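Long-range contacts in aminoacyl-tRNA synthetase-interacting multifunctional protein p43 (PDB 6IPA), which probably binds tRNA through its C-terminal EMAP II-like domain, built round an OB-fold tRNA-binding module, while associating with aminoacyl-tRNA synthetases: residues D41-L46 against A180-A185; L46-G51 against E140-E145; K76-C81 against K113-V118; L99-L104 against K155-D160; D134-G139 against W187-G192. One frame throughout, in Å; residues are numbered along the deposited sequence.

Contact 1: D41-L46 against A180-A185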
# COMPACT_ATOMS: atom_id res chain seq x y z
N ASP A 41 -16.64 -1.26 -7.50
CA ASP A 41 -15.80 -0.02 -7.73
C ASP A 41 -16.20 1.03 -6.68
O ASP A 41 -16.93 1.97 -6.95
CB ASP A 41 -15.89 0.55 -9.17
CG ASP A 41 -15.09 1.88 -9.36
OD1 ASP A 41 -14.25 2.21 -8.49
OD2 ASP A 41 -15.30 2.61 -10.38
N ASP A 42 -15.71 0.85 -5.47
CA ASP A 42 -16.11 1.73 -4.40
C ASP A 42 -14.89 1.79 -3.50
O ASP A 42 -14.51 0.80 -2.86
CB ASP A 42 -17.34 1.16 -3.69
CG ASP A 42 -17.70 1.88 -2.41
OD1 ASP A 42 -17.19 3.01 -2.16
OD2 ASP A 42 -18.50 1.29 -1.65
N ILE A 43 -14.26 2.95 -3.46
CA ILE A 43 -13.00 3.04 -2.79
C ILE A 43 -13.14 3.10 -1.27
O ILE A 43 -12.18 2.86 -0.55
CB ILE A 43 -12.16 4.19 -3.35
CG1 ILE A 43 -10.77 4.17 -2.73
CG2 ILE A 43 -12.85 5.53 -3.12
CD1 ILE A 43 -9.78 5.04 -3.42
N THR A 44 -14.35 3.36 -0.78
CA THR A 44 -14.58 3.38 0.67
C THR A 44 -14.32 1.99 1.27
O THR A 44 -14.12 1.84 2.46
CB THR A 44 -16.01 3.86 0.98
OG1 THR A 44 -16.95 2.94 0.42
CG2 THR A 44 -16.25 5.25 0.37
N ARG A 45 -14.30 0.99 0.39
CA ARG A 45 -14.22 -0.40 0.81
C ARG A 45 -12.81 -0.87 1.08
O ARG A 45 -12.63 -1.87 1.76
CB ARG A 45 -14.87 -1.31 -0.24
CG ARG A 45 -16.37 -1.22 -0.24
CD ARG A 45 -17.06 -2.09 -1.28
NE ARG A 45 -17.02 -3.46 -0.85
CZ ARG A 45 -17.46 -4.49 -1.56
NH1 ARG A 45 -18.02 -4.33 -2.78
NH2 ARG A 45 -17.33 -5.70 -1.04
N LEU A 46 -11.83 -0.14 0.55
CA LEU A 46 -10.43 -0.34 0.87
C LEU A 46 -10.07 0.37 2.15
O LEU A 46 -10.36 1.53 2.30
CB LEU A 46 -9.50 0.21 -0.25
CG LEU A 46 -9.79 -0.26 -1.67
CD1 LEU A 46 -8.71 0.23 -2.60
CD2 LEU A 46 -9.90 -1.76 -1.71
N ALA A 180 -1.02 10.89 -5.74
CA ALA A 180 -1.86 9.72 -5.91
C ALA A 180 -3.34 10.10 -5.97
O ALA A 180 -3.81 10.88 -5.13
CB ALA A 180 -1.64 8.76 -4.74
N HIS A 181 -4.06 9.49 -6.92
CA HIS A 181 -5.53 9.71 -7.13
C HIS A 181 -6.37 8.44 -7.20
O HIS A 181 -6.00 7.47 -7.88
CB HIS A 181 -5.79 10.40 -8.47
CG HIS A 181 -5.26 11.80 -8.54
ND1 HIS A 181 -3.92 12.11 -8.36
CD2 HIS A 181 -5.90 12.97 -8.79
CE1 HIS A 181 -3.76 13.42 -8.49
NE2 HIS A 181 -4.94 13.96 -8.76
N TYR A 182 -7.55 8.47 -6.55
CA TYR A 182 -8.66 7.61 -6.99
C TYR A 182 -9.43 8.44 -8.03
O TYR A 182 -9.97 9.48 -7.71
CB TYR A 182 -9.55 7.15 -5.82
CG TYR A 182 -10.81 6.42 -6.27
CD1 TYR A 182 -10.75 5.12 -6.70
CD2 TYR A 182 -12.04 7.07 -6.30
CE1 TYR A 182 -11.87 4.47 -7.15
CE2 TYR A 182 -13.17 6.43 -6.75
CZ TYR A 182 -13.09 5.12 -7.18
OH TYR A 182 -14.21 4.44 -7.64
N LYS A 183 -9.44 8.03 -9.25
CA LYS A 183 -10.11 8.79 -10.26
C LYS A 183 -9.57 10.20 -10.31
O LYS A 183 -8.45 10.38 -10.65
CB LYS A 183 -11.61 8.72 -10.13
CG LYS A 183 -12.10 7.32 -10.36
CD LYS A 183 -13.58 7.19 -10.26
CE LYS A 183 -13.95 5.82 -10.70
NZ LYS A 183 -14.92 5.25 -9.76
N ASP A 184 -10.40 11.19 -10.10
CA ASP A 184 -9.94 12.56 -10.06
C ASP A 184 -9.75 13.10 -8.67
O ASP A 184 -9.50 14.25 -8.51
CB ASP A 184 -10.94 13.42 -10.75
CG ASP A 184 -10.84 13.35 -12.21
OD1 ASP A 184 -9.81 13.00 -12.71
OD2 ASP A 184 -11.78 13.66 -12.89
N ALA A 185 -9.89 12.27 -7.67
CA ALA A 185 -9.87 12.66 -6.29
C ALA A 185 -8.59 12.20 -5.63
O ALA A 185 -8.34 11.02 -5.54
CB ALA A 185 -11.07 12.04 -5.56
O HOH W 1 -15.68 4.82 -5.64
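D41 meets Y182 and K183 through its carboxylate, while I43 packs on the Y182 ring. The salt bridge joins D41 OD2 to K183 NZ at 2.7 Å, the two side chains reaching tip to tip and the ammonium arriving on the syn side of the carboxylate. OD1 lies in the plane of the Y182 ring at its edge, accepting from OH; the separation there is very short, so its exact length is doubtful. Aspartate suits the place by giving one oxygen to the hydroxyl and one to the ammonium. The ring itself is sandwiched: I43 CG2 sits 3.7 Å from the centroid of the Y182 ring, 15° off the normal, a CH-pi contact, and lysine suits position 183 because its CG covers the opposite face. A branched isoleucine suits this place because CG2 covers the face while CD1 runs back toward CB of Y182.

In the second shell, a water donates to Y182 OH, and its oxygen accepts from I43 N at 3.2 Å. D42 OD1 accepts from T44 N, an Asx turn at the entry to the 3-10 segment 43-45, and also from T44 OG1. K183 belongs to a type II' turn from Y182 to A185.

Helix 165-169 packs on D41 and Y182 through I169, C144 of strand 143-144 touches I43 and Y182, and W187 of strand 185-189 also reaches Y182.

Contact 2: L46-G51 against E140-E145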
# COMPACT_ATOMS: atom_id res chain seq x y z
N LEU A 46 -11.83 -0.14 0.55
CA LEU A 46 -10.43 -0.34 0.87
C LEU A 46 -10.07 0.37 2.15
O LEU A 46 -10.36 1.53 2.30
CB LEU A 46 -9.50 0.21 -0.25
CG LEU A 46 -9.79 -0.26 -1.67
CD1 LEU A 46 -8.71 0.23 -2.60
CD2 LEU A 46 -9.90 -1.76 -1.71
N ASN A 47 -9.33 -0.34 3.00
CA ASN A 47 -8.65 0.25 4.20
C ASN A 47 -7.22 0.41 3.96
O ASN A 47 -6.50 -0.50 4.24
CB ASN A 47 -8.74 -0.70 5.37
CG ASN A 47 -8.32 -0.08 6.64
OD1 ASN A 47 -8.42 1.13 6.83
ND2 ASN A 47 -7.90 -0.91 7.57
N ILE A 48 -6.81 1.57 3.45
CA ILE A 48 -5.43 1.91 3.15
C ILE A 48 -4.82 2.72 4.30
O ILE A 48 -5.26 3.82 4.59
CB ILE A 48 -5.36 2.74 1.85
CG1 ILE A 48 -5.70 1.85 0.64
CG2 ILE A 48 -3.96 3.30 1.65
CD1 ILE A 48 -6.03 2.63 -0.62
N ILE A 49 -3.80 2.20 4.95
CA ILE A 49 -3.27 2.84 6.15
C ILE A 49 -1.74 2.99 6.10
O ILE A 49 -1.05 2.24 5.42
CB ILE A 49 -3.70 2.06 7.38
CG1 ILE A 49 -3.24 0.63 7.29
CG2 ILE A 49 -5.23 2.05 7.52
CD1 ILE A 49 -3.53 -0.16 8.54
N VAL A 50 -1.22 3.97 6.83
CA VAL A 50 0.19 4.23 6.87
C VAL A 50 0.84 3.33 7.89
O VAL A 50 0.37 3.19 9.02
CB VAL A 50 0.53 5.66 7.22
CG1 VAL A 50 -0.31 6.63 6.40
CG2 VAL A 50 0.28 5.93 8.67
N GLY A 51 1.92 2.70 7.44
CA GLY A 51 2.80 1.98 8.34
C GLY A 51 4.26 2.42 8.24
O GLY A 51 4.68 3.04 7.27
N GLU A 140 -3.11 5.70 10.65
CA GLU A 140 -4.15 6.56 10.05
C GLU A 140 -4.64 6.16 8.65
O GLU A 140 -3.86 5.82 7.72
CB GLU A 140 -3.74 8.01 10.05
CG GLU A 140 -2.81 8.37 8.93
CD GLU A 140 -2.45 9.82 8.91
OE1 GLU A 140 -1.65 10.24 9.78
OE2 GLU A 140 -3.02 10.51 8.03
N ARG A 141 -5.95 6.23 8.49
CA ARG A 141 -6.62 5.78 7.26
C ARG A 141 -6.43 6.90 6.23
O ARG A 141 -6.64 8.06 6.55
CB ARG A 141 -8.12 5.48 7.56
CG ARG A 141 -8.76 4.48 6.61
CD ARG A 141 -10.25 4.65 6.47
NE ARG A 141 -10.71 4.17 5.17
CZ ARG A 141 -11.99 4.01 4.82
NH1 ARG A 141 -12.96 4.32 5.70
NH2 ARG A 141 -12.30 3.53 3.61
N ILE A 142 -5.94 6.53 5.04
CA ILE A 142 -5.73 7.47 3.94
C ILE A 142 -6.99 7.45 3.07
O ILE A 142 -7.46 6.37 2.63
CB ILE A 142 -4.54 7.01 3.08
CG1 ILE A 142 -3.23 6.88 3.91
CG2 ILE A 142 -4.39 7.89 1.84
CD1 ILE A 142 -2.84 8.11 4.71
N ILE A 143 -7.55 8.64 2.84
CA ILE A 143 -8.89 8.79 2.27
C ILE A 143 -8.81 9.72 1.08
O ILE A 143 -7.88 10.49 0.99
CB ILE A 143 -9.88 9.42 3.31
CG1 ILE A 143 -9.51 10.88 3.64
CG2 ILE A 143 -9.92 8.62 4.60
CD1 ILE A 143 -10.60 11.64 4.39
N CYS A 144 -9.78 9.68 0.18
CA CYS A 144 -9.84 10.66 -0.92
C CYS A 144 -10.50 11.98 -0.51
O CYS A 144 -11.02 12.12 0.60
CB CYS A 144 -10.59 10.08 -2.11
SG CYS A 144 -9.82 8.57 -2.66
N GLU A 145 -10.57 12.90 -1.46
CA GLU A 145 -11.23 14.16 -1.23
C GLU A 145 -12.72 13.88 -1.40
O GLU A 145 -13.13 13.15 -2.27
CB GLU A 145 -10.75 15.26 -2.20
CG GLU A 145 -9.60 14.91 -3.13
CD GLU A 145 -8.91 16.11 -3.76
OE1 GLU A 145 -8.71 16.14 -4.97
OE2 GLU A 145 -8.53 17.04 -3.06
O HOH W 2 -8.74 4.30 3.09
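I49 and R141 form a single antiparallel bridge, a non-hydrogen-bonded pair at the start of the first OB-fold strand, 48-58, where residues leaving the barrel come back past it. Two backbone bonds flank the pair: I142 N gives a short, almost perfectly straight bond to I48 O (2.8 Å, 178°), and V50 N gives a weak one to E140 O. Between them, CA of I49 approaches E140 O at 3.4 Å in a CA-H...O contact.

The tight part is apolar. V50 CG1 presses on CD1 of I142 at 3.4 Å, the side chains crossing at about a right angle, and I48 crosses I142 in the same way with CG2 4.0 Å from I142 CB. With CG1 anti to its carbonyl carbon (chi1 -58°), I142 turns that branch toward V50. Beta-branched residues suit such a place, being compatible with extended backbone and filling a buried layer that W187 and L99 also cover.

The other side is polar and looser, with N47, E140 and R141 only partly buried. The E140 carboxylate has its main partner in S190, while its CG rests near V50 CG2. R141 is long enough to run, extended from CG to NE, past N47 OD1, which lies 3.4 Å from R141 CG. NH1 is taken by K151 O, and NE by a water that also lies close to I142 O. R141 NH2 closes the contact on L46 O at 3.1 Å, bent to 140° and tilted from both the carbonyl and guanidinium planes.

Contact 3: K76-C81 against K113-V118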
# COMPACT_ATOMS: atom_id res chain seq x y z
N LYS A 76 1.00 -5.71 17.41
CA LYS A 76 2.22 -6.32 16.85
C LYS A 76 2.39 -5.82 15.44
O LYS A 76 1.41 -5.59 14.72
CB LYS A 76 2.10 -7.85 16.80
CG LYS A 76 2.45 -8.55 18.11
CD LYS A 76 1.71 -9.89 18.26
CE LYS A 76 2.11 -10.60 19.56
NZ LYS A 76 1.13 -11.62 20.04
N SER A 77 3.63 -5.64 15.04
CA SER A 77 3.91 -5.16 13.70
C SER A 77 3.61 -6.31 12.73
O SER A 77 3.77 -7.47 13.07
CB SER A 77 5.36 -4.69 13.64
OG SER A 77 5.69 -4.23 12.34
N ARG A 78 3.14 -6.00 11.53
CA ARG A 78 2.73 -7.07 10.62
C ARG A 78 3.89 -7.53 9.78
O ARG A 78 4.86 -6.82 9.63
CB ARG A 78 1.64 -6.60 9.65
CG ARG A 78 0.23 -6.53 10.19
CD ARG A 78 -0.77 -6.31 9.03
NE ARG A 78 -2.08 -5.89 9.52
CZ ARG A 78 -3.18 -5.70 8.77
NH1 ARG A 78 -3.20 -5.92 7.47
NH2 ARG A 78 -4.29 -5.29 9.37
N ASP A 79 3.74 -8.73 9.23
CA ASP A 79 4.64 -9.34 8.28
C ASP A 79 3.98 -9.22 6.92
O ASP A 79 2.90 -9.77 6.71
CB ASP A 79 4.83 -10.82 8.60
CG ASP A 79 5.71 -11.05 9.85
OD1 ASP A 79 6.89 -10.58 9.86
OD2 ASP A 79 5.23 -11.73 10.79
N ILE A 80 4.62 -8.50 6.02
CA ILE A 80 4.12 -8.29 4.68
C ILE A 80 5.27 -8.63 3.71
O ILE A 80 6.36 -8.06 3.82
CB ILE A 80 3.66 -6.81 4.47
CG1 ILE A 80 2.38 -6.49 5.26
CG2 ILE A 80 3.41 -6.48 3.01
CD1 ILE A 80 2.09 -5.00 5.45
N CYS A 81 5.01 -9.51 2.74
CA CYS A 81 5.92 -9.68 1.58
C CYS A 81 5.79 -8.58 0.48
O CYS A 81 4.74 -7.96 0.33
CB CYS A 81 5.72 -11.07 0.95
SG CYS A 81 6.36 -12.45 1.96
N LYS A 113 4.38 -15.85 5.92
CA LYS A 113 3.09 -15.16 6.07
C LYS A 113 3.20 -13.75 5.53
O LYS A 113 4.25 -13.12 5.65
CB LYS A 113 2.64 -15.10 7.54
CG LYS A 113 2.42 -16.46 8.23
CD LYS A 113 1.30 -17.28 7.61
CE LYS A 113 1.01 -18.55 8.39
NZ LYS A 113 1.93 -19.65 8.01
N SER A 114 2.11 -13.28 4.94
CA SER A 114 1.99 -11.94 4.36
C SER A 114 0.55 -11.35 4.54
O SER A 114 -0.40 -11.83 3.93
CB SER A 114 2.31 -12.02 2.88
OG SER A 114 2.26 -10.73 2.32
N HIS A 115 0.39 -10.33 5.36
CA HIS A 115 -0.92 -9.80 5.72
C HIS A 115 -1.04 -8.32 5.36
O HIS A 115 -0.70 -7.47 6.16
CB HIS A 115 -1.13 -9.97 7.23
CG HIS A 115 -2.48 -9.54 7.70
ND1 HIS A 115 -2.75 -9.23 9.02
CD2 HIS A 115 -3.64 -9.35 7.02
CE1 HIS A 115 -4.02 -8.89 9.13
NE2 HIS A 115 -4.57 -8.94 7.93
N GLY A 116 -1.54 -8.05 4.16
CA GLY A 116 -1.63 -6.70 3.60
C GLY A 116 -0.68 -6.57 2.40
O GLY A 116 -0.13 -7.56 1.94
N MET A 117 -0.50 -5.36 1.86
CA MET A 117 0.50 -5.15 0.79
C MET A 117 0.86 -3.66 0.70
O MET A 117 0.08 -2.80 1.05
CB MET A 117 0.04 -5.71 -0.57
CG MET A 117 -0.67 -4.71 -1.48
SD MET A 117 -1.60 -5.34 -2.91
CE MET A 117 -0.25 -5.89 -3.96
N VAL A 118 2.05 -3.37 0.19
CA VAL A 118 2.59 -2.02 0.18
C VAL A 118 2.35 -1.45 -1.19
O VAL A 118 2.50 -2.17 -2.18
CB VAL A 118 4.09 -1.99 0.55
CG1 VAL A 118 4.63 -0.59 0.39
CG2 VAL A 118 4.29 -2.50 1.97
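R78, on strand 78-82 of the OB-fold barrel, lays its guanidinium flat on the ring of H115, planes 1° apart and centres 3.6 Å apart. CE1 of H115 lies over the centre of the guanidinium, and R78 NH1 over the centre of the ring. With CG anti to the backbone N (chi1 -176°), H115 turns its ring to that guanidinium. R78 NH1 also gives a bond to H115 O (3.2 Å), approaching from above that carbonyl's plane; A102 O is its stronger partner, and NH2 is held by E74. Arginine suits the place, offering a flat face for stacking and in-plane N-H groups for carbonyls. Its positive charge would probably discourage protonation of the imidazole.

In an OB fold the third and fifth strands close the barrel, and residues 113-118, which probably lead into the closing strand, run at 83° to residues 78-81. H115 N bonds to D79 O at 2.9 Å, and C81 N to S114 OG at 3.0 Å, a side-chain oxygen standing in for a carbonyl. D79 turns its carboxylate to K69. Inside, I80 CG2 packs 4.2 Å from V118 CG2 and near G116, whose backbone angles would jam a CB against the preceding carbonyl O.

Contact 4: L99-L104 against K155-D160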
# COMPACT_ATOMS: atom_id res chain seq x y z
N LEU A 99 2.27 3.09 2.56
CA LEU A 99 0.81 2.92 2.50
C LEU A 99 0.44 1.48 2.36
O LEU A 99 0.69 0.87 1.33
CB LEU A 99 0.22 3.69 1.34
CG LEU A 99 0.41 5.22 1.46
CD1 LEU A 99 -0.70 5.94 0.68
CD2 LEU A 99 0.45 5.75 2.90
N VAL A 100 -0.16 0.93 3.41
CA VAL A 100 -0.56 -0.49 3.39
C VAL A 100 -2.04 -0.64 3.16
O VAL A 100 -2.83 -0.08 3.93
CB VAL A 100 -0.20 -1.16 4.75
CG1 VAL A 100 -0.61 -2.62 4.75
CG2 VAL A 100 1.30 -1.04 5.01
N LEU A 101 -2.42 -1.42 2.15
CA LEU A 101 -3.78 -1.99 2.01
C LEU A 101 -3.97 -3.07 3.07
O LEU A 101 -3.71 -4.26 2.85
CB LEU A 101 -4.04 -2.56 0.59
CG LEU A 101 -5.41 -3.22 0.37
CD1 LEU A 101 -6.52 -2.24 0.67
CD2 LEU A 101 -5.62 -3.72 -1.07
N ALA A 102 -4.49 -2.66 4.22
CA ALA A 102 -4.59 -3.52 5.41
C ALA A 102 -5.60 -4.65 5.41
O ALA A 102 -5.45 -5.62 6.14
CB ALA A 102 -4.83 -2.63 6.61
N ASN A 103 -6.65 -4.56 4.59
CA ASN A 103 -7.80 -5.47 4.73
C ASN A 103 -7.89 -6.63 3.77
O ASN A 103 -8.91 -7.36 3.74
CB ASN A 103 -9.12 -4.72 4.78
CG ASN A 103 -9.48 -4.00 3.48
OD1 ASN A 103 -8.62 -3.59 2.68
ND2 ASN A 103 -10.77 -3.82 3.28
N LEU A 104 -6.82 -6.84 3.01
CA LEU A 104 -6.62 -8.11 2.36
C LEU A 104 -6.46 -9.11 3.48
O LEU A 104 -6.03 -8.72 4.58
CB LEU A 104 -5.34 -8.05 1.59
CG LEU A 104 -5.28 -7.07 0.43
CD1 LEU A 104 -3.84 -6.88 -0.01
CD2 LEU A 104 -6.07 -7.62 -0.74
N LYS A 155 -14.32 -5.11 6.62
CA LYS A 155 -13.60 -5.93 7.59
C LYS A 155 -12.56 -6.77 6.85
O LYS A 155 -11.39 -6.78 7.23
CB LYS A 155 -14.56 -6.83 8.40
CG LYS A 155 -14.04 -7.32 9.75
CD LYS A 155 -13.68 -6.15 10.64
CE LYS A 155 -12.67 -6.48 11.73
NZ LYS A 155 -12.47 -5.29 12.64
N THR A 156 -12.98 -7.46 5.79
CA THR A 156 -12.07 -8.26 5.05
C THR A 156 -12.44 -8.43 3.60
O THR A 156 -13.61 -8.67 3.28
CB THR A 156 -12.00 -9.64 5.68
OG1 THR A 156 -11.78 -9.52 7.10
CG2 THR A 156 -10.87 -10.38 5.12
N LEU A 157 -11.43 -8.35 2.72
CA LEU A 157 -11.61 -8.47 1.31
C LEU A 157 -11.50 -9.91 0.92
O LEU A 157 -10.88 -10.69 1.58
CB LEU A 157 -10.58 -7.67 0.56
CG LEU A 157 -10.55 -6.17 0.86
CD1 LEU A 157 -9.33 -5.56 0.20
CD2 LEU A 157 -11.81 -5.45 0.38
N SER A 158 -12.15 -10.25 -0.19
CA SER A 158 -12.22 -11.62 -0.73
C SER A 158 -10.85 -12.23 -1.07
O SER A 158 -9.88 -11.51 -1.24
CB SER A 158 -13.13 -11.57 -1.99
OG SER A 158 -13.16 -12.77 -2.76
N PHE A 159 -10.78 -13.56 -1.16
CA PHE A 159 -9.59 -14.23 -1.67
C PHE A 159 -9.65 -14.28 -3.21
O PHE A 159 -8.63 -14.27 -3.89
CB PHE A 159 -9.49 -15.66 -1.14
CG PHE A 159 -8.89 -15.78 0.23
CD1 PHE A 159 -7.65 -15.26 0.51
CD2 PHE A 159 -9.54 -16.51 1.21
CE1 PHE A 159 -7.10 -15.40 1.78
CE2 PHE A 159 -9.00 -16.66 2.48
CZ PHE A 159 -7.77 -16.10 2.77
N ASP A 160 -10.86 -14.39 -3.75
CA ASP A 160 -11.10 -14.37 -5.19
C ASP A 160 -10.85 -12.96 -5.74
O ASP A 160 -11.62 -12.04 -5.45
CB ASP A 160 -12.56 -14.78 -5.49
CG ASP A 160 -12.82 -15.01 -6.99
OD1 ASP A 160 -11.84 -15.24 -7.74
OD2 ASP A 160 -14.00 -14.98 -7.42
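N103 and L157 carry this contact, their side chains crossing obliquely so that the forked end of the leucine lies over one face of the asparagine amide, with CD1 toward OD1 and CG and CD2 toward ND2. N103 OD1 is 3.2 Å from L157 CD1, and N103 ND2 is 3.4 Å from L157 CG. N103 CG takes the crowded position between backbone N and carbonyl carbon (chi1 66°), the rotation in which the amide faces L157. The amide plays two parts: its face packs against the leucine, while its polar atoms are used by backbone groups. ND2 donates to both D154 O and R45 O, and OD1 accepts a weak bond from N47 N; an asparagine can serve donors and acceptors at once in this buried place.

The backbones meet beside these side chains. L157 N donates to N103 O at 2.9 Å, bent modestly to 162°, and T156 CA adds a CA-H...O contact to the same oxygen at 3.5 Å. L157 CD1 then continues into an apolar patch, 4.0 Å from L104 CD2 and 4.3 Å from L101 CD2. P165 touches L157 and F166 touches L101, both from helix 165-169, extending the patch.

The contact thus fastens an irregular chain, on its way to helix 165-169, beside the residues that follow strand 97-101. It joins the OB-fold barrel to the C-terminal extension that, as in EMAP II, packs against it.

Contact 5: D134-G139 against W187-G192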
# COMPACT_ATOMS: atom_id res chain seq x y z
N ASP A 134 5.79 13.69 5.84
CA ASP A 134 6.28 13.26 7.13
C ASP A 134 5.29 13.77 8.16
O ASP A 134 4.52 14.66 7.84
CB ASP A 134 7.70 13.78 7.37
CG ASP A 134 8.73 13.17 6.40
OD1 ASP A 134 8.81 11.92 6.34
OD2 ASP A 134 9.45 13.96 5.74
N GLY A 135 5.28 13.16 9.34
CA GLY A 135 4.40 13.58 10.46
C GLY A 135 3.15 12.74 10.64
O GLY A 135 2.41 12.87 11.61
N VAL A 136 2.91 11.85 9.70
CA VAL A 136 1.79 10.95 9.74
C VAL A 136 1.96 9.92 10.86
O VAL A 136 3.04 9.72 11.34
CB VAL A 136 1.69 10.27 8.38
CG1 VAL A 136 1.31 11.33 7.33
CG2 VAL A 136 3.01 9.57 8.02
N ASN A 137 0.88 9.31 11.31
CA ASN A 137 0.92 8.35 12.38
C ASN A 137 0.65 7.00 11.80
O ASN A 137 -0.10 6.87 10.87
CB ASN A 137 -0.18 8.62 13.40
CG ASN A 137 0.01 9.93 14.10
OD1 ASN A 137 -0.94 10.73 14.23
ND2 ASN A 137 1.22 10.15 14.58
N VAL A 138 1.27 5.99 12.39
CA VAL A 138 1.04 4.64 12.03
C VAL A 138 -0.42 4.45 12.33
O VAL A 138 -0.88 4.86 13.39
CB VAL A 138 1.88 3.62 12.88
CG1 VAL A 138 3.34 3.60 12.41
CG2 VAL A 138 1.82 3.88 14.39
N GLY A 139 -1.14 3.85 11.41
CA GLY A 139 -2.52 3.51 11.68
C GLY A 139 -3.49 4.49 11.04
O GLY A 139 -4.60 4.13 10.89
N TRP A 187 -5.51 11.38 -2.90
CA TRP A 187 -5.39 10.66 -1.66
C TRP A 187 -4.86 11.61 -0.64
O TRP A 187 -3.87 12.31 -0.93
CB TRP A 187 -4.36 9.55 -1.79
CG TRP A 187 -4.77 8.38 -2.63
CD1 TRP A 187 -5.69 8.36 -3.64
CD2 TRP A 187 -4.23 7.07 -2.57
NE1 TRP A 187 -5.75 7.11 -4.20
CE2 TRP A 187 -4.86 6.30 -3.55
CE3 TRP A 187 -3.25 6.48 -1.77
CZ2 TRP A 187 -4.56 4.98 -3.77
CZ3 TRP A 187 -2.98 5.16 -1.97
CH2 TRP A 187 -3.63 4.42 -2.97
N LEU A 188 -5.45 11.58 0.56
CA LEU A 188 -5.11 12.54 1.62
C LEU A 188 -4.65 11.88 2.94
O LEU A 188 -5.16 10.87 3.34
CB LEU A 188 -6.32 13.42 1.90
CG LEU A 188 -6.47 14.75 1.19
CD1 LEU A 188 -6.26 14.68 -0.32
CD2 LEU A 188 -7.82 15.35 1.55
N SER A 189 -3.70 12.51 3.62
CA SER A 189 -3.22 12.04 4.92
C SER A 189 -3.50 13.16 5.86
O SER A 189 -3.99 14.21 5.43
CB SER A 189 -1.70 11.83 4.90
OG SER A 189 -1.05 13.10 5.06
N SER A 190 -3.12 12.97 7.12
CA SER A 190 -3.27 14.02 8.13
C SER A 190 -2.36 15.18 7.88
O SER A 190 -2.51 16.22 8.50
CB SER A 190 -3.02 13.47 9.56
OG SER A 190 -1.75 12.83 9.74
N LYS A 191 -1.39 15.01 6.98
CA LYS A 191 -0.44 16.09 6.70
C LYS A 191 -0.35 16.40 5.22
O LYS A 191 0.62 16.99 4.79
CB LYS A 191 0.93 15.72 7.22
CG LYS A 191 0.95 15.38 8.69
CD LYS A 191 1.36 16.58 9.51
CE LYS A 191 1.01 16.37 10.97
NZ LYS A 191 1.93 17.16 11.85
N GLY A 192 -1.35 16.00 4.45
CA GLY A 192 -1.43 16.38 3.05
C GLY A 192 -1.40 15.21 2.09
O GLY A 192 -1.29 14.05 2.47
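V136 and K191 make most of the contact, and it is purely van der Waals: no hydrogen bond or salt bridge crosses between the segments. V136 CG1 lies 3.7 Å from S189 OG and 3.9 Å from S189 CB, while S190 OG comes to 4.0 Å from V136 CA. The aliphatic part of K191 meets backbone oxygens of the loop, with CG 3.7 Å from D134 O and CE 3.8 Å from G135 O. Glycine suits position 135, since a CB would press on K191 CD and, at these backbone angles, on the preceding carbonyl.

Hydrogen bonds act within the hairpin instead. S189 to G192 is a type I turn, and S189 OG reinforces it twice: it accepts from K191 N at 2.7 Å, an ST turn, and donates to G192 O at 2.8 Å. Rotation between backbone N and carbonyl carbon (chi1 80°) keeps OG near K191 N.

Polar linkage between the two parts is indirect. E140 OE1 takes both S190 OG and N137 N, so one carboxylate oxygen spans the hairpin and the loop. Aliphatic carbons of V136 and K191 meet hydroxyl and carbonyl oxygens without a hydrogen bond, so the contact offers shape but little directional hold.

How the contacts relate
From the N terminus, contact 1 opens first at 41-46 and, sharing L46, contact 2 opens at once on the first barrel strand. Contact 3 opens on strand 78-82 and contact 4 at 99-104. Contact 3 closes first, at 113-118, shutting the OB barrel within the span of contact 2. Contact 5 then opens at 134-139, before contact 2 closes at 140-145 and contact 4 at 155-160, so contact 4 crosses both 2 and 3. Contact 1, closing at 180-185, encloses all three. Contact 5 closes last, having crossed contacts 1, 2 and 4. Contacts 1, 2, 4 and 5 thus tie the barrel and the segments flanking it to the C-terminal part.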